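Local coordinates for type IV secretion system protein VirB11 (Brucella suis, PDB 2GZA) that hydrolyses ATP as a hexameric ATPase of the type IV secretion system, a virulence machine of this bacterium, at residues A259-N271 and L296-L309. Sequence-based numbering, arbitrary orientation.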
ATOM      1  N   ALA C 259      20.687  15.727  22.352  1.00 34.35           N
ATOM      2  CA  ALA C 259      21.671  14.762  22.831  1.00 34.80           C
ATOM      3  C   ALA C 259      21.739  13.523  21.943  1.00 35.15           C
ATOM      4  O   ALA C 259      22.818  13.111  21.530  1.00 35.24           O
ATOM      5  CB  ALA C 259      21.383  14.369  24.271  1.00 34.90           C
ATOM      6  N   GLU C 260      20.580  12.956  21.623  1.00 35.51           N
ATOM      7  CA  GLU C 260      20.525  11.647  20.980  1.00 35.86           C
ATOM      8  C   GLU C 260      19.263  11.444  20.148  1.00 35.56           C
ATOM      9  O   GLU C 260      18.161  11.768  20.583  1.00 35.53           O
ATOM     10  CB  GLU C 260      20.611  10.552  22.041  1.00 35.94           C
ATOM     11  CG  GLU C 260      21.126   9.235  21.520  1.00 38.58           C
ATOM     12  CD  GLU C 260      21.033   8.133  22.544  1.00 41.49           C
ATOM     13  OE1 GLU C 260      20.766   6.989  22.133  1.00 43.36           O
ATOM     14  OE2 GLU C 260      21.216   8.404  23.752  1.00 42.55           O
ATOM     15  N   LEU C 261      19.440  10.906  18.945  1.00 35.41           N
ATOM     16  CA  LEU C 261      18.325  10.483  18.098  1.00 35.15           C
ATOM     17  C   LEU C 261      18.046   8.998  18.321  1.00 35.38           C
ATOM     18  O   LEU C 261      18.941   8.162  18.191  1.00 35.04           O
ATOM     19  CB  LEU C 261      18.631  10.741  16.623  1.00 34.82           C
ATOM     20  CG  LEU C 261      18.475  12.164  16.070  1.00 34.41           C
ATOM     21  CD1 LEU C 261      19.088  12.300  14.685  1.00 32.36           C
ATOM     22  CD2 LEU C 261      17.014  12.601  16.051  1.00 33.76           C
ATOM     23  N   ARG C 262      16.802   8.667  18.647  1.00 35.61           N
ATOM     24  CA  ARG C 262      16.485   7.310  19.104  1.00 36.13           C
ATOM     25  C   ARG C 262      15.256   6.689  18.459  1.00 35.36           C
ATOM     26  O   ARG C 262      15.191   5.472  18.297  1.00 35.53           O
ATOM     27  CB  ARG C 262      16.357   7.292  20.621  1.00 36.15           C
ATOM     28  CG  ARG C 262      17.598   7.830  21.298  1.00 38.90           C
ATOM     29  CD  ARG C 262      17.386   8.188  22.773  1.00 43.12           C
ATOM     30  NE  ARG C 262      16.774   7.093  23.524  1.00 47.46           N
ATOM     31  CZ  ARG C 262      17.318   5.865  23.571  1.00 49.95           C
ATOM     32  NH1 ARG C 262      18.465   5.595  22.927  1.00 50.73           N
ATOM     33  NH2 ARG C 262      16.772   4.900  24.239  1.00 51.35           N
ATOM     34  N   GLY C 263      14.285   7.525  18.104  1.00 34.71           N
ATOM     35  CA  GLY C 263      13.053   7.056  17.495  1.00 34.16           C
ATOM     36  C   GLY C 263      12.408   8.116  16.623  1.00 34.08           C
ATOM     37  O   GLY C 263      13.092   8.841  15.896  1.00 34.01           O
ATOM     38  N   GLY C 264      11.089   8.215  16.722  1.00 33.78           N
ATOM     39  CA  GLY C 264      10.290   9.143  15.935  1.00 33.55           C
ATOM     40  C   GLY C 264      10.738  10.595  15.832  1.00 33.75           C
ATOM     41  O   GLY C 264      10.372  11.269  14.866  1.00 33.76           O
ATOM     42  N   GLU C 265      11.512  11.086  16.808  1.00 33.75           N
ATOM     43  CA  GLU C 265      12.040  12.468  16.763  1.00 33.62           C
ATOM     44  C   GLU C 265      12.859  12.706  15.507  1.00 33.53           C
ATOM     45  O   GLU C 265      12.963  13.848  15.045  1.00 33.68           O
ATOM     46  CB  GLU C 265      12.950  12.810  17.943  1.00 33.65           C
ATOM     47  CG  GLU C 265      12.757  11.999  19.173  1.00 34.44           C
ATOM     48  CD  GLU C 265      13.366  10.638  19.053  1.00 34.63           C
ATOM     49  OE1 GLU C 265      14.600  10.537  18.883  1.00 33.92           O
ATOM     50  OE2 GLU C 265      12.593   9.669  19.137  1.00 36.38           O
ATOM     51  N   ALA C 266      13.472  11.643  14.982  1.00 33.07           N
ATOM     52  CA  ALA C 266      14.322  11.751  13.799  1.00 33.03           C
ATOM     53  C   ALA C 266      13.634  12.507  12.679  1.00 32.99           C
ATOM     54  O   ALA C 266      14.270  13.257  11.956  1.00 33.03           O
ATOM     55  CB  ALA C 266      14.757  10.383  13.315  1.00 33.03           C
ATOM     56  N   TYR C 267      12.328  12.310  12.549  1.00 33.00           N
ATOM     57  CA  TYR C 267      11.543  12.980  11.521  1.00 33.16           C
ATOM     58  C   TYR C 267      11.364  14.472  11.820  1.00 33.37           C
ATOM     59  O   TYR C 267      11.447  15.307  10.913  1.00 33.29           O
ATOM     60  CB  TYR C 267      10.186  12.304  11.351  1.00 33.24           C
ATOM     61  CG  TYR C 267       9.315  12.924  10.282  1.00 33.44           C
ATOM     62  CD1 TYR C 267       9.452  12.558   8.952  1.00 33.86           C
ATOM     63  CD2 TYR C 267       8.355  13.878  10.601  1.00 34.59           C
ATOM     64  CE1 TYR C 267       8.658  13.124   7.970  1.00 34.40           C
ATOM     65  CE2 TYR C 267       7.554  14.451   9.624  1.00 34.67           C
ATOM     66  CZ  TYR C 267       7.714  14.066   8.310  1.00 34.59           C
ATOM     67  OH  TYR C 267       6.930  14.619   7.322  1.00 35.95           O
ATOM     68  N   ASP C 268      11.098  14.800  13.077  1.00 33.36           N
ATOM     69  CA  ASP C 268      11.012  16.185  13.494  1.00 33.44           C
ATOM     70  C   ASP C 268      12.373  16.853  13.340  1.00 33.49           C
ATOM     71  O   ASP C 268      12.439  18.005  12.931  1.00 33.80           O
ATOM     72  CB  ASP C 268      10.505  16.268  14.922  1.00 33.59           C
ATOM     73  CG  ASP C 268       9.163  15.601  15.090  1.00 34.52           C
ATOM     74  OD1 ASP C 268       9.136  14.413  15.488  1.00 35.32           O
ATOM     75  OD2 ASP C 268       8.135  16.260  14.804  1.00 35.97           O
ATOM     76  N   PHE C 269      13.449  16.122  13.641  1.00 33.37           N
ATOM     77  CA  PHE C 269      14.809  16.623  13.479  1.00 33.15           C
ATOM     78  C   PHE C 269      15.032  17.032  12.031  1.00 33.42           C
ATOM     79  O   PHE C 269      15.496  18.139  11.753  1.00 33.70           O
ATOM     80  CB  PHE C 269      15.838  15.557  13.888  1.00 33.05           C
ATOM     81  CG  PHE C 269      17.260  16.041  13.859  1.00 31.95           C
ATOM     82  CD1 PHE C 269      17.799  16.712  14.946  1.00 31.49           C
ATOM     83  CD2 PHE C 269      18.059  15.815  12.750  1.00 31.62           C
ATOM     84  CE1 PHE C 269      19.119  17.157  14.931  1.00 31.29           C
ATOM     85  CE2 PHE C 269      19.373  16.260  12.718  1.00 31.43           C
ATOM     86  CZ  PHE C 269      19.905  16.935  13.816  1.00 31.41           C
ATOM     87  N   ILE C 270      14.697  16.133  11.112  1.00 33.52           N
ATOM     88  CA  ILE C 270      14.803  16.379   9.676  1.00 33.65           C
ATOM     89  C   ILE C 270      14.036  17.627   9.290  1.00 33.80           C
ATOM     90  O   ILE C 270      14.509  18.448   8.508  1.00 33.76           O
ATOM     91  CB  ILE C 270      14.293  15.172   8.845  1.00 33.70           C
ATOM     92  CG1 ILE C 270      15.318  14.042   8.849  1.00 33.81           C
ATOM     93  CG2 ILE C 270      13.987  15.569   7.392  1.00 33.41           C
ATOM     94  CD1 ILE C 270      14.796  12.740   8.248  1.00 34.34           C
ATOM     95  N   ASN C 271      12.852  17.786   9.851  1.00 33.99           N
ATOM     96  CA  ASN C 271      12.055  18.957   9.507  1.00 34.18           C
ATOM     97  C   ASN C 271      12.511  20.236  10.139  1.00 34.08           C
ATOM     98  O   ASN C 271      12.335  21.309   9.555  1.00 34.09           O
ATOM     99  CB  ASN C 271      10.578  18.756   9.791  1.00 34.42           C
ATOM    100  CG  ASN C 271       9.810  18.427   8.541  1.00 35.84           C
ATOM    101  OD1 ASN C 271       9.882  19.146   7.540  1.00 37.87           O
ATOM    102  ND2 ASN C 271       9.079  17.320   8.581  1.00 36.45           N
ATOM    103  N   LEU C 296      18.953   5.790  11.263  1.00 31.29           N
ATOM    104  CA  LEU C 296      18.158   7.024  11.268  1.00 31.11           C
ATOM    105  C   LEU C 296      16.884   6.861  10.457  1.00 31.13           C
ATOM    106  O   LEU C 296      15.826   7.366  10.839  1.00 31.23           O
ATOM    107  CB  LEU C 296      18.966   8.217  10.746  1.00 31.00           C
ATOM    108  CG  LEU C 296      20.146   8.680  11.606  1.00 30.76           C
ATOM    109  CD1 LEU C 296      20.895   9.808  10.933  1.00 30.59           C
ATOM    110  CD2 LEU C 296      19.702   9.077  13.005  1.00 30.10           C
ATOM    111  N   ALA C 297      16.997   6.133   9.352  1.00 30.94           N
ATOM    112  CA  ALA C 297      15.865   5.831   8.485  1.00 30.93           C
ATOM    113  C   ALA C 297      14.811   4.986   9.192  1.00 30.90           C
ATOM    114  O   ALA C 297      13.620   5.227   9.026  1.00 30.96           O
ATOM    115  CB  ALA C 297      16.336   5.153   7.208  1.00 30.87           C
ATOM    116  N   LEU C 298      15.257   4.012   9.983  1.00 30.90           N
ATOM    117  CA  LEU C 298      14.359   3.190  10.790  1.00 31.10           C
ATOM    118  C   LEU C 298      13.647   4.008  11.872  1.00 31.22           C
ATOM    119  O   LEU C 298      12.495   3.739  12.200  1.00 31.28           O
ATOM    120  CB  LEU C 298      15.126   2.024  11.414  1.00 31.19           C
ATOM    121  CG  LEU C 298      15.362   0.698  10.665  1.00 31.60           C
ATOM    122  CD1 LEU C 298      15.433   0.827   9.142  1.00 31.50           C
ATOM    123  CD2 LEU C 298      16.595  -0.021  11.215  1.00 31.13           C
ATOM    124  N   MET C 299      14.333   5.010  12.410  1.00 31.26           N
ATOM    125  CA  MET C 299      13.745   5.889  13.405  1.00 31.57           C
ATOM    126  C   MET C 299      12.649   6.760  12.781  1.00 31.86           C
ATOM    127  O   MET C 299      11.604   6.980  13.394  1.00 31.77           O
ATOM    128  CB  MET C 299      14.820   6.750  14.062  1.00 31.47           C
ATOM    129  CG  MET C 299      15.758   5.960  14.925  1.00 31.34           C
ATOM    130  SD  MET C 299      17.194   6.913  15.414  1.00 31.87           S
ATOM    131  CE  MET C 299      18.145   5.645  16.250  1.00 31.35           C
ATOM    132  N   VAL C 300      12.892   7.237  11.562  1.00 32.00           N
ATOM    133  CA  VAL C 300      11.909   8.024  10.819  1.00 32.49           C
ATOM    134  C   VAL C 300      10.607   7.239  10.630  1.00 32.99           C
ATOM    135  O   VAL C 300       9.506   7.785  10.768  1.00 32.96           O
ATOM    136  CB  VAL C 300      12.464   8.492   9.439  1.00 32.53           C
ATOM    137  CG1 VAL C 300      11.396   9.223   8.631  1.00 31.90           C
ATOM    138  CG2 VAL C 300      13.683   9.390   9.621  1.00 32.29           C
ATOM    139  N   LEU C 301      10.741   5.949  10.347  1.00 33.58           N
ATOM    140  CA  LEU C 301       9.591   5.078  10.161  1.00 34.26           C
ATOM    141  C   LEU C 301       8.769   4.859  11.431  1.00 34.91           C
ATOM    142  O   LEU C 301       7.681   4.300  11.367  1.00 34.91           O
ATOM    143  CB  LEU C 301      10.025   3.741   9.555  1.00 34.19           C
ATOM    144  CG  LEU C 301      10.501   3.753   8.102  1.00 34.00           C
ATOM    145  CD1 LEU C 301      11.238   2.461   7.769  1.00 33.05           C
ATOM    146  CD2 LEU C 301       9.342   3.986   7.142  1.00 32.90           C
ATOM    147  N   GLN C 302       9.288   5.303  12.575  1.00 35.91           N
ATOM    148  CA  GLN C 302       8.558   5.239  13.850  1.00 36.95           C
ATOM    149  C   GLN C 302       7.584   6.409  13.992  1.00 36.95           C
ATOM    150  O   GLN C 302       6.729   6.410  14.876  1.00 36.95           O
ATOM    151  CB  GLN C 302       9.522   5.247  15.037  1.00 37.32           C
ATOM    152  CG  GLN C 302      10.615   4.199  14.999  1.00 39.76           C
ATOM    153  CD  GLN C 302      10.159   2.878  15.530  1.00 44.10           C
ATOM    154  OE1 GLN C 302       9.199   2.825  16.285  1.00 46.14           O
ATOM    155  NE2 GLN C 302      10.847   1.795  15.156  1.00 45.21           N
ATOM    156  N   ASN C 303       7.741   7.406  13.126  1.00 37.20           N
ATOM    157  CA  ASN C 303       6.888   8.591  13.104  1.00 37.55           C
ATOM    158  C   ASN C 303       5.635   8.304  12.289  1.00 37.71           C
ATOM    159  O   ASN C 303       5.709   7.616  11.276  1.00 37.71           O
ATOM    160  CB  ASN C 303       7.655   9.755  12.481  1.00 37.64           C
ATOM    161  CG  ASN C 303       7.056  11.108  12.801  1.00 37.84           C
ATOM    162  OD1 ASN C 303       7.603  11.846  13.606  1.00 39.46           O
ATOM    163  ND2 ASN C 303       5.951  11.451  12.159  1.00 37.83           N
ATOM    164  N   ARG C 304       4.496   8.830  12.730  1.00 37.92           N
ATOM    165  CA  ARG C 304       3.236   8.704  11.986  1.00 38.21           C
ATOM    166  C   ARG C 304       3.354   9.279  10.571  1.00 38.31           C
ATOM    167  O   ARG C 304       2.905   8.670   9.605  1.00 38.36           O
ATOM    168  CB  ARG C 304       2.085   9.372  12.742  1.00 38.20           C
ATOM    169  N   GLN C 305       3.972  10.443  10.454  1.00 38.50           N
ATOM    170  CA  GLN C 305       4.209  11.051   9.150  1.00 38.81           C
ATOM    171  C   GLN C 305       5.421  10.481   8.440  1.00 38.69           C
ATOM    172  O   GLN C 305       5.423  10.372   7.219  1.00 38.70           O
ATOM    173  CB  GLN C 305       4.331  12.555   9.285  1.00 39.07           C
ATOM    174  CG  GLN C 305       3.001  13.167   9.633  1.00 40.55           C
ATOM    175  CD  GLN C 305       3.145  14.477  10.342  1.00 43.19           C
ATOM    176  OE1 GLN C 305       4.248  15.033  10.458  1.00 44.98           O
ATOM    177  NE2 GLN C 305       2.048  15.025  10.852  1.00 43.81           N
ATOM    178  N   GLY C 306       6.446  10.108   9.201  1.00 38.58           N
ATOM    179  CA  GLY C 306       7.603   9.424   8.639  1.00 38.34           C
ATOM    180  C   GLY C 306       7.227   8.160   7.882  1.00 38.38           C
ATOM    181  O   GLY C 306       7.807   7.862   6.836  1.00 38.26           O
ATOM    182  N   ARG C 307       6.243   7.429   8.405  1.00 38.48           N
ATOM    183  CA  ARG C 307       5.727   6.208   7.778  1.00 39.01           C
ATOM    184  C   ARG C 307       5.164   6.422   6.371  1.00 38.46           C
ATOM    185  O   ARG C 307       5.162   5.504   5.563  1.00 38.38           O
ATOM    186  CB  ARG C 307       4.659   5.559   8.661  1.00 39.08           C
ATOM    187  CG  ARG C 307       5.102   4.256   9.314  1.00 41.20           C
ATOM    188  CD  ARG C 307       4.152   3.818  10.429  1.00 44.09           C
ATOM    189  NE  ARG C 307       4.462   4.489  11.690  1.00 47.90           N
ATOM    190  CZ  ARG C 307       3.927   4.180  12.865  1.00 49.57           C
ATOM    191  NH1 ARG C 307       3.038   3.202  12.961  1.00 50.77           N
ATOM    192  NH2 ARG C 307       4.281   4.857  13.953  1.00 50.37           N
ATOM    193  N   GLN C 308       4.688   7.633   6.086  1.00 38.35           N
ATOM    194  CA  GLN C 308       4.082   7.946   4.783  1.00 38.14           C
ATOM    195  C   GLN C 308       5.119   8.111   3.683  1.00 37.35           C
ATOM    196  O   GLN C 308       4.792   8.046   2.498  1.00 37.38           O
ATOM    197  CB  GLN C 308       3.235   9.229   4.841  1.00 38.39           C
ATOM    198  CG  GLN C 308       2.499   9.483   6.154  1.00 40.18           C
ATOM    199  CD  GLN C 308       1.340   8.535   6.396  1.00 42.69           C
ATOM    200  OE1 GLN C 308       1.202   7.500   5.734  1.00 42.93           O
ATOM    201  NE2 GLN C 308       0.492   8.893   7.352  1.00 43.99           N
ATOM    202  N   LEU C 309       6.363   8.354   4.080  1.00 36.46           N
ATOM    203  CA  LEU C 309       7.429   8.589   3.130  1.00 35.61           C
ATOM    204  C   LEU C 309       7.973   7.281   2.594  1.00 35.07           C
ATOM    205  O   LEU C 309       8.259   6.364   3.362  1.00 35.21           O
ATOM    206  CB  LEU C 309       8.571   9.382   3.761  1.00 35.73           C
ATOM    207  CG  LEU C 309       8.317  10.770   4.355  1.00 35.49           C
ATOM    208  CD1 LEU C 309       9.606  11.283   4.965  1.00 35.30           C
ATOM    209  CD2 LEU C 309       7.810  11.735   3.305  1.00 34.87           C
TER
HETATM  210  O   HOH W   1       5.815  14.939  12.780  1.00 31.55           O
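Tyr267 reaches from near the start of helix 265-274 into the bend that follows helix 289-300. With CG anti to the backbone N (chi1 -179°), its ring is carried out past Val300, whose CG1 lies near its edge, to Gln305. The backbone of Gln305 and Gly306 lies over one face of the ring, with Gly306 CA 3.7 Å from Tyr267 CD1; glycine suits this place because a side chain here would run into the carbonyl oxygen of Val300. Leu309 meets the edge in the ring plane, its CD1 3.6 Å from Tyr267 CE1, so a large aromatic group gathers a segment without regular helical bonding around itself.

Closer to the helix axes, small residues allow near approach. Ala266 CB sits 3.7 Å from Met299 CB, and Val300 CG2 touches both Ala266 CB and Ile270 CD1. Met299, extended beyond CG, runs along the backbone of Leu261 to Gly263; this slender, flexible chain suits a groove lined by peptide groups. Gly263 and Gly264 bring the backbone itself close to Met299, and Gly264 CA makes a CA-H...O contact with Met299 O (3.6 Å). The short helical axes lie 8.3 Å apart at 102°.

In the second shell, Glu265 OE1 accepts from the amides of Arg262 and Gly263 on its syn lone pair, which should steady the peptide groups that Met299 lies along. A water donates to Gln305 OE1 and, weakly, to Asp268 OD2. Tyr267 and Gln305 also pack against Gln302 of a neighbouring subunit, placing this part of the P-loop ATPase domain at a subunit interface of the hexamer. With no clear direct hydrogen bond joining the segments, cohesion rests mainly on apolar packing and shape.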